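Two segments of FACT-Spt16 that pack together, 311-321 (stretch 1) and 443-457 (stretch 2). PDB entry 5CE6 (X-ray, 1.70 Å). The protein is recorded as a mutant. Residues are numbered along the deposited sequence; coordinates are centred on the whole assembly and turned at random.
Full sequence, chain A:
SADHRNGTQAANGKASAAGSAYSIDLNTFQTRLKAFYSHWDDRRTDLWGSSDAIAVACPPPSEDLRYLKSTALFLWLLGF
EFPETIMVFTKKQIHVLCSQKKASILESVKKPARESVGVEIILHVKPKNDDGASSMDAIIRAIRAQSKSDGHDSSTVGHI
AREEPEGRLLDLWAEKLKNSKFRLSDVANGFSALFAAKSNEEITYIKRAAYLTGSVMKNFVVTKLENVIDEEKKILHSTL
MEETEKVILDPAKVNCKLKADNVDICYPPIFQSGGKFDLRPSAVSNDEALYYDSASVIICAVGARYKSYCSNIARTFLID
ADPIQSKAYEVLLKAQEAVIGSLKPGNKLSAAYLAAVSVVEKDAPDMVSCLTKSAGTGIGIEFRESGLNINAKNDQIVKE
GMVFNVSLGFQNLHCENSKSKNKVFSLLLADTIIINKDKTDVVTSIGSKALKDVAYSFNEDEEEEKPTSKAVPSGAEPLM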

# COMPACT_ATOMS: atom_id res chain seq x y z
N SER A 311 -2.92 6.30 -0.22
CA SER A 311 -3.59 6.69 1.02
C SER A 311 -4.82 5.83 1.12
O SER A 311 -5.20 5.17 0.15
CB SER A 311 -3.96 8.18 1.01
OG SER A 311 -4.90 8.46 -0.02
N ASN A 312 -5.46 5.83 2.28
CA ASN A 312 -6.63 4.98 2.44
C ASN A 312 -7.57 5.53 3.49
O ASN A 312 -7.13 6.15 4.46
CB ASN A 312 -6.21 3.59 2.89
CG ASN A 312 -7.36 2.61 2.80
OD1 ASN A 312 -7.97 2.48 1.74
ND2 ASN A 312 -7.67 1.95 3.90
N ILE A 313 -8.87 5.30 3.31
CA ILE A 313 -9.83 5.58 4.37
C ILE A 313 -10.93 4.54 4.26
O ILE A 313 -11.17 3.99 3.19
CB ILE A 313 -10.42 7.01 4.23
CG1 ILE A 313 -11.07 7.47 5.55
CG2 ILE A 313 -11.46 7.08 3.11
CD1 ILE A 313 -11.73 8.86 5.42
N ALA A 314 -11.56 4.22 5.38
CA ALA A 314 -12.70 3.32 5.36
C ALA A 314 -13.63 3.76 6.46
O ALA A 314 -13.18 4.11 7.55
CB ALA A 314 -12.28 1.86 5.57
N ARG A 315 -14.93 3.76 6.16
CA ARG A 315 -15.96 4.13 7.14
C ARG A 315 -17.09 3.15 7.07
O ARG A 315 -17.33 2.54 6.04
CB ARG A 315 -16.48 5.54 6.84
CG ARG A 315 -15.46 6.66 7.04
CD ARG A 315 -15.15 6.87 8.52
NE ARG A 315 -14.19 7.97 8.74
CZ ARG A 315 -12.87 7.81 8.85
NH1 ARG A 315 -12.33 6.59 8.76
NH2 ARG A 315 -12.09 8.86 9.06
N THR A 316 -17.79 2.98 8.19
CA THR A 316 -18.98 2.16 8.24
C THR A 316 -20.15 3.05 8.64
O THR A 316 -20.04 3.87 9.55
CB THR A 316 -18.83 1.04 9.25
OG1 THR A 316 -17.72 0.23 8.87
CG2 THR A 316 -20.08 0.18 9.30
N PHE A 317 -21.26 2.91 7.93
CA PHE A 317 -22.46 3.68 8.23
C PHE A 317 -23.55 2.73 8.69
O PHE A 317 -23.67 1.61 8.20
CB PHE A 317 -22.89 4.49 7.00
CG PHE A 317 -21.79 5.35 6.46
CD1 PHE A 317 -21.52 6.59 7.03
CD2 PHE A 317 -21.01 4.92 5.40
CE1 PHE A 317 -20.49 7.38 6.54
CE2 PHE A 317 -19.98 5.71 4.91
CZ PHE A 317 -19.72 6.94 5.48
N LEU A 318 -24.33 3.18 9.66
CA LEU A 318 -25.28 2.31 10.32
C LEU A 318 -26.67 2.89 10.10
O LEU A 318 -26.88 4.08 10.33
CB LEU A 318 -24.96 2.21 11.82
CG LEU A 318 -23.73 1.41 12.28
CD1 LEU A 318 -22.42 2.06 11.86
CD2 LEU A 318 -23.73 1.21 13.79
N ILE A 319 -27.59 2.05 9.65
CA ILE A 319 -28.95 2.49 9.37
C ILE A 319 -29.90 1.81 10.36
O ILE A 319 -30.11 0.60 10.26
CB ILE A 319 -29.39 2.07 7.95
CG1 ILE A 319 -28.25 2.26 6.94
CG2 ILE A 319 -30.66 2.81 7.54
CD1 ILE A 319 -27.80 3.69 6.78
N ASP A 320 -30.45 2.59 11.29
CA ASP A 320 -31.33 2.05 12.32
C ASP A 320 -30.67 0.85 13.01
O ASP A 320 -31.26 -0.22 13.14
CB ASP A 320 -32.68 1.64 11.72
CG ASP A 320 -33.43 2.82 11.12
OD1 ASP A 320 -33.72 3.78 11.86
OD2 ASP A 320 -33.74 2.78 9.91
N ALA A 321 -29.42 1.05 13.42
CA ALA A 321 -28.60 -0.02 13.97
C ALA A 321 -29.22 -0.63 15.21
O ALA A 321 -29.77 0.08 16.05
CB ALA A 321 -27.22 0.51 14.31
N VAL A 443 -4.28 12.01 8.75
CA VAL A 443 -4.41 12.90 7.60
C VAL A 443 -5.68 12.64 6.78
O VAL A 443 -5.93 13.32 5.78
CB VAL A 443 -3.14 12.92 6.70
CG1 VAL A 443 -2.00 13.63 7.41
CG2 VAL A 443 -2.73 11.51 6.30
N THR A 444 -6.47 11.67 7.21
CA THR A 444 -7.79 11.44 6.64
C THR A 444 -8.89 11.83 7.63
O THR A 444 -9.99 11.28 7.60
CB THR A 444 -7.99 9.95 6.30
OG1 THR A 444 -7.53 9.16 7.40
CG2 THR A 444 -7.18 9.57 5.07
N SER A 445 -8.59 12.77 8.52
CA SER A 445 -9.59 13.26 9.45
C SER A 445 -10.64 14.09 8.70
O SER A 445 -10.32 15.13 8.13
CB SER A 445 -8.93 14.11 10.54
OG SER A 445 -9.82 14.31 11.63
N ILE A 446 -11.89 13.63 8.69
CA ILE A 446 -12.94 14.30 7.90
C ILE A 446 -14.19 14.60 8.70
O ILE A 446 -15.23 14.97 8.14
CB ILE A 446 -13.35 13.46 6.69
CG1 ILE A 446 -13.81 12.07 7.11
CG2 ILE A 446 -12.22 13.38 5.68
CD1 ILE A 446 -14.37 11.25 5.96
N GLY A 447 -14.10 14.45 10.01
CA GLY A 447 -15.24 14.71 10.87
C GLY A 447 -15.46 13.56 11.81
O GLY A 447 -14.90 12.47 11.62
N SER A 448 -16.28 13.78 12.83
CA SER A 448 -16.49 12.78 13.87
C SER A 448 -16.85 11.39 13.35
O SER A 448 -17.74 11.24 12.52
CB SER A 448 -17.57 13.25 14.85
OG SER A 448 -17.89 12.21 15.75
N LYS A 449 -16.12 10.40 13.85
CA LYS A 449 -16.39 9.00 13.53
C LYS A 449 -17.34 8.43 14.55
O LYS A 449 -17.69 7.25 14.47
CB LYS A 449 -15.09 8.19 13.57
CG LYS A 449 -14.20 8.40 12.39
CD LYS A 449 -12.94 7.53 12.49
CE LYS A 449 -11.91 8.09 13.45
NZ LYS A 449 -10.62 7.32 13.26
N ALA A 450 -17.74 9.25 15.53
CA ALA A 450 -18.62 8.79 16.58
C ALA A 450 -19.90 8.27 15.96
O ALA A 450 -20.31 8.73 14.89
CB ALA A 450 -18.93 9.92 17.57
N LEU A 451 -20.48 7.28 16.64
CA LEU A 451 -21.71 6.64 16.22
C LEU A 451 -22.78 7.62 15.76
O LEU A 451 -23.38 7.45 14.70
CB LEU A 451 -22.25 5.79 17.37
CG LEU A 451 -23.53 5.01 17.10
CD1 LEU A 451 -23.26 3.96 16.06
CD2 LEU A 451 -24.04 4.37 18.38
N LYS A 452 -23.00 8.67 16.56
CA LYS A 452 -24.06 9.64 16.29
C LYS A 452 -23.91 10.30 14.92
O LYS A 452 -24.89 10.74 14.32
CB LYS A 452 -24.11 10.71 17.38
CG LYS A 452 -22.95 11.70 17.31
CD LYS A 452 -23.25 12.98 18.10
CE LYS A 452 -22.18 14.03 17.85
NZ LYS A 452 -20.81 13.51 18.13
N ASP A 453 -22.68 10.36 14.43
CA ASP A 453 -22.40 11.04 13.17
C ASP A 453 -22.35 10.11 11.94
O ASP A 453 -22.33 10.59 10.81
CB ASP A 453 -21.11 11.85 13.29
CG ASP A 453 -21.22 12.93 14.33
OD1 ASP A 453 -22.02 13.86 14.12
OD2 ASP A 453 -20.54 12.83 15.38
N VAL A 454 -22.32 8.80 12.17
CA VAL A 454 -22.33 7.83 11.07
C VAL A 454 -23.57 6.95 11.11
O VAL A 454 -23.72 6.03 10.30
CB VAL A 454 -21.07 6.94 11.03
CG1 VAL A 454 -19.83 7.79 10.79
CG2 VAL A 454 -20.93 6.15 12.32
N ALA A 455 -24.45 7.24 12.06
CA ALA A 455 -25.71 6.51 12.22
C ALA A 455 -26.87 7.32 11.68
O ALA A 455 -26.94 8.54 11.87
CB ALA A 455 -25.95 6.17 13.69
N TYR A 456 -27.78 6.64 11.00
CA TYR A 456 -28.95 7.28 10.43
C TYR A 456 -30.20 6.54 10.88
O TYR A 456 -30.17 5.32 11.05
CB TYR A 456 -28.85 7.27 8.90
CG TYR A 456 -27.66 8.05 8.38
CD1 TYR A 456 -27.78 9.40 8.07
CD2 TYR A 456 -26.43 7.44 8.20
CE1 TYR A 456 -26.72 10.11 7.60
CE2 TYR A 456 -25.35 8.15 7.73
CZ TYR A 456 -25.50 9.49 7.43
OH TYR A 456 -24.44 10.21 6.95
N SER A 457 -31.29 7.27 11.09
CA SER A 457 -32.55 6.66 11.54
C SER A 457 -33.68 6.91 10.55
O SER A 457 -33.84 8.02 10.05
CB SER A 457 -32.94 7.18 12.92
O HOH W 1 -12.81 11.47 10.49
O HOH W 2 -16.03 10.26 9.63

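Stretch 1 runs as an extended strand from Ile313 to Ile319, but stretch 2 joins it as a strand only at Ala455 and Tyr456, after a loop and a short, weakly bonded helical turn. There the two chains run parallel, with Leu318 paired to Ala455 and Ile319 to Tyr456. Three backbone hydrogen bonds fix the register. Leu318 N donates to Val454 O at 3.0 Å, Tyr456 N donates to Leu318 O at 2.8 Å, and Asp320 N donates to Tyr456 O at 2.8 Å, all nearly straight. The pattern is the parallel one: Leu318 uses both its NH and its CO, and they reach residues two apart, Val454 and Tyr456. The same carbonyls also receive CA-H...O contacts, as from Ala455 CA to Leu318 O at 3.3 Å. Towards Ile313 the chains lie farther apart, and side chains bridge the wider gap.

Around the paired segment, the alternation of the strands sorts the side chains. Leu318 and Ala455 share one face of the sheet, where Leu318 CD2 meets Leu451 CD1 at 3.6 Å, so a residue ahead of the short strand also packs against its partner. Ile319 and Tyr456 share the other face, and Ile319 CD1 comes within 4.2 Å of Tyr456 CD2. Phe317 CD1 is also 4.2 Å from Tyr456 CE2 and lies at the edge of the tyrosine ring. Val454 is buried and points toward stretch 1, its CB 3.6 Å from Thr316 O and 4.0 Å from Phe317 CD1; it thus supplies packing as well as the first carbonyl of the ladder.

Farther back, Arg315 spans the gap to the loop. Lys449 CD lies over one face of its guanidinium, 3.7 Å from Arg315 CZ, so the lysine contributes aliphatic chain here while its amine bonds elsewhere in the structure. Two waters complete the link. Water 1 accepts from Arg315 NH2 at 3.1 Å and from Ile446 N at 3.0 Å, and donates to Gly447 O at 2.6 Å; water 2 accepts from Arg315 NE at 3.1 Å and donates to Gly447 O at 3.2 Å. Gly447 has backbone angles that by themselves call for glycine, since a CB would jam against the preceding carbonyl.

Beyond the arginine, Ile313 CD1 packs on Ile446 CD1 at 3.6 Å. The rule to read here is a short backbone ladder for register, apolar packing on both its faces, and a hydrated arginine where the chains part.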